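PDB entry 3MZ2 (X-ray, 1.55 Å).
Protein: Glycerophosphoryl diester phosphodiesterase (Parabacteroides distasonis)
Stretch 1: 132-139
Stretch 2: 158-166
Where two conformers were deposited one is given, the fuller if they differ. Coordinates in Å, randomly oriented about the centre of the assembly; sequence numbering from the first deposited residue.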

# COMPACT_ATOMS: atom_id res chain seq x y z
N LYS A 132 11.70 -17.34 20.26
CA LYS A 132 11.44 -16.22 21.15
C LYS A 132 10.07 -15.57 20.96
O LYS A 132 9.42 -15.20 21.93
CB LYS A 132 12.49 -15.14 21.01
CG LYS A 132 13.90 -15.62 21.24
CD LYS A 132 14.85 -14.46 21.12
CE LYS A 132 16.29 -14.94 21.17
NZ LYS A 132 16.82 -15.70 19.94
N THR A 133 9.63 -15.38 19.71
CA THR A 133 8.45 -14.60 19.42
C THR A 133 7.91 -14.98 18.01
O THR A 133 8.34 -15.95 17.41
CB THR A 133 8.78 -13.07 19.51
OG1 THR A 133 7.59 -12.28 19.33
CG2 THR A 133 9.80 -12.65 18.48
N ILE A 134 6.96 -14.21 17.52
CA ILE A 134 6.40 -14.37 16.20
C ILE A 134 6.48 -13.00 15.57
O ILE A 134 6.13 -12.01 16.21
CB ILE A 134 4.90 -14.76 16.27
CG1 ILE A 134 4.68 -15.98 17.12
CG2 ILE A 134 4.27 -14.93 14.85
CD1 ILE A 134 3.31 -16.12 17.62
N LEU A 135 6.93 -12.91 14.33
CA LEU A 135 6.93 -11.69 13.59
C LEU A 135 5.71 -11.66 12.67
O LEU A 135 5.25 -12.71 12.17
CB LEU A 135 8.22 -11.63 12.74
CG LEU A 135 9.56 -11.76 13.47
CD1 LEU A 135 10.71 -11.74 12.46
CD2 LEU A 135 9.69 -10.70 14.53
N ILE A 136 5.21 -10.47 12.41
CA ILE A 136 4.04 -10.28 11.58
C ILE A 136 4.39 -9.26 10.50
O ILE A 136 4.71 -8.10 10.81
CB ILE A 136 2.82 -9.81 12.40
CG1 ILE A 136 2.59 -10.78 13.57
CG2 ILE A 136 1.57 -9.73 11.43
CD1 ILE A 136 1.44 -10.36 14.58
N LEU A 137 4.42 -9.70 9.25
CA LEU A 137 4.93 -8.90 8.15
C LEU A 137 3.83 -8.03 7.53
O LEU A 137 2.86 -8.53 6.92
CB LEU A 137 5.54 -9.75 7.04
CG LEU A 137 6.64 -10.75 7.48
CD1 LEU A 137 7.29 -11.42 6.23
CD2 LEU A 137 7.70 -10.13 8.39
N ASP A 138 4.03 -6.72 7.59
CA ASP A 138 3.18 -5.81 6.84
C ASP A 138 3.71 -5.79 5.39
O ASP A 138 4.70 -6.46 5.06
CB ASP A 138 3.19 -4.43 7.51
CG ASP A 138 2.02 -3.54 7.08
OD1 ASP A 138 1.10 -4.02 6.40
OD2 ASP A 138 2.05 -2.35 7.46
N LYS A 139 3.03 -5.10 4.50
CA LYS A 139 3.37 -5.05 3.09
C LYS A 139 3.81 -3.63 2.77
O LYS A 139 3.01 -2.71 3.02
CB LYS A 139 2.10 -5.40 2.28
CG LYS A 139 2.09 -5.02 0.77
CD LYS A 139 0.86 -5.61 0.07
CE LYS A 139 1.01 -5.70 -1.44
NZ LYS A 139 0.12 -6.76 -2.00
N PRO A 158 6.08 -21.32 11.42
CA PRO A 158 5.63 -21.23 12.82
C PRO A 158 5.91 -19.92 13.55
O PRO A 158 5.48 -19.75 14.70
CB PRO A 158 6.42 -22.36 13.51
CG PRO A 158 6.78 -23.32 12.40
CD PRO A 158 7.00 -22.47 11.20
N TYR A 159 6.67 -19.01 12.94
CA TYR A 159 7.06 -17.79 13.62
C TYR A 159 7.08 -16.53 12.75
O TYR A 159 7.52 -15.48 13.21
CB TYR A 159 8.39 -17.93 14.39
CG TYR A 159 9.57 -18.40 13.59
CD1 TYR A 159 9.77 -19.77 13.33
CD2 TYR A 159 10.61 -17.50 13.23
CE1 TYR A 159 10.86 -20.20 12.60
CE2 TYR A 159 11.71 -17.94 12.53
CZ TYR A 159 11.83 -19.27 12.19
OH TYR A 159 12.94 -19.68 11.50
N VAL A 160 6.63 -16.63 11.51
CA VAL A 160 6.54 -15.44 10.64
C VAL A 160 5.17 -15.48 9.99
O VAL A 160 4.90 -16.34 9.14
CB VAL A 160 7.67 -15.41 9.59
CG1 VAL A 160 7.60 -14.08 8.74
CG2 VAL A 160 9.05 -15.61 10.21
N MSE A 161 4.28 -14.57 10.41
CA MSE A 161 2.90 -14.48 9.91
C MSE A 161 2.83 -13.41 8.84
O MSE A 161 3.71 -12.52 8.79
CB MSE A 161 1.91 -14.11 11.03
CG MSE A 161 1.79 -15.19 12.04
SE MSE A 161 0.93 -14.60 13.69
CE MSE A 161 -0.82 -14.02 13.02
N ILE A 162 1.77 -13.46 8.04
CA ILE A 162 1.60 -12.51 6.92
C ILE A 162 0.33 -11.69 7.14
O ILE A 162 -0.71 -12.25 7.39
CB ILE A 162 1.51 -13.26 5.58
CG1 ILE A 162 2.75 -14.15 5.38
CG2 ILE A 162 1.37 -12.25 4.39
CD1 ILE A 162 2.56 -15.28 4.31
N THR A 163 0.45 -10.37 7.04
CA THR A 163 -0.71 -9.49 7.13
C THR A 163 -1.36 -9.47 5.77
O THR A 163 -0.69 -9.25 4.76
CB THR A 163 -0.32 -8.05 7.54
OG1 THR A 163 0.32 -8.10 8.80
CG2 THR A 163 -1.62 -7.18 7.65
N VAL A 164 -2.68 -9.68 5.77
CA VAL A 164 -3.48 -9.68 4.54
C VAL A 164 -4.69 -8.79 4.76
O VAL A 164 -5.25 -8.76 5.89
CB VAL A 164 -3.94 -11.11 4.13
CG1 VAL A 164 -2.71 -11.96 3.70
CG2 VAL A 164 -4.75 -11.80 5.23
N HIS A 165 -5.02 -8.03 3.72
CA HIS A 165 -6.08 -7.04 3.83
C HIS A 165 -7.45 -7.56 3.38
O HIS A 165 -8.47 -6.94 3.66
CB HIS A 165 -5.71 -5.77 3.07
CG HIS A 165 -4.52 -5.06 3.61
ND1 HIS A 165 -3.63 -4.38 2.81
CD2 HIS A 165 -4.04 -4.97 4.87
CE1 HIS A 165 -2.68 -3.86 3.56
NE2 HIS A 165 -2.90 -4.20 4.82
N ASP A 166 -7.49 -8.68 2.69
CA ASP A 166 -8.76 -9.24 2.21
C ASP A 166 -8.58 -10.71 1.88
O ASP A 166 -7.47 -11.26 1.96
CB ASP A 166 -9.33 -8.44 1.00
CG ASP A 166 -8.57 -8.69 -0.30
OD1 ASP A 166 -7.45 -9.23 -0.25
OD2 ASP A 166 -9.10 -8.33 -1.37
O HOH W 1 1.92 -8.62 4.15
O HOH W 2 -1.24 -3.14 6.94
O HOH W 3 -0.29 -6.25 4.42

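Two neighbouring parallel strands, Leu135 to Leu137 and Val160 to Val164, are joined by a ladder of backbone hydrogen bonds, and the two stretches together bury 601 Å² against each other. Lys132 lies out of reach of the second stretch, and Thr133 takes part through its backbone: Thr133 O lies 3.6 Å from Tyr159 CB, while its CA-to-CB bond points away from stretch 2 and its hydroxyl is hydrogen-bonded elsewhere in the structure. At Ile134 the chains draw close, with its CA 4.3 Å from Tyr159 CA. Ile134 CA approaches Tyr159 O at 3.4 Å in a CA-H...O contact, and Ile134 CG2 packs 3.6 Å from the SE atom of Met161, a selenomethionine.

The ladder starts at Leu135. Leu135 N donates to Tyr159 O at 2.9 Å, and Leu135 O accepts from Met161 N at 2.7 Å, nearly straight at 173°; Val160 CA adds a CA-H...O contact to Leu135 O at 3.4 Å. Because one residue of stretch 1 bonds to the two residues flanking its partner Val160, the register is that of a parallel sheet. Ile136 pairs with Met161, and both side chains emerge on the same face. There Ile136 CG1 lies 4.2 Å from Met161 SE, so the long, flexible selenomethionine side chain reaches both Ile134 and Ile136. Ile136 CG2 also meets Thr163 OG1 at 3.3 Å, while Ile136 CA makes a CA-H...O contact with Met161 O at 3.6 Å.

Leu137 continues the ladder; its side chain lies on the other face, with those of Leu135, Val160 and Ile162. Leu137 N donates to Met161 O at 2.9 Å, and Leu137 O accepts from Thr163 N at 3.0 Å. Leu137 CD1 reaches back to Val160 CG1 at 3.7 Å, an apolar contact between buried branched side chains that have no polar groups to satisfy. Water 1 lies 2.9 Å from Leu137 O and 2.8 Å from Thr163 O, within hydrogen-bonding reach of both carbonyls.

Beyond the strand, water takes over. The CA-to-CB bond of Asp138 points away from stretch 2, but the carboxylate comes nearer. Asp138 OD1 stays 4.3 Å from His165 NE2, too far for a direct hydrogen bond; water 2 fills the gap, donating to Asp138 OD1 at 2.6 Å and lying 2.9 Å from His165 NE2. Two polar side chains suit this less buried end, where solvent can join them. Asp138 OD1 also accepts a weak 2.9 Å hydrogen bond from Lys139 N, while the side chain of exposed Lys139 comes no nearer than 5.2 Å, from its CB to His165 CE1.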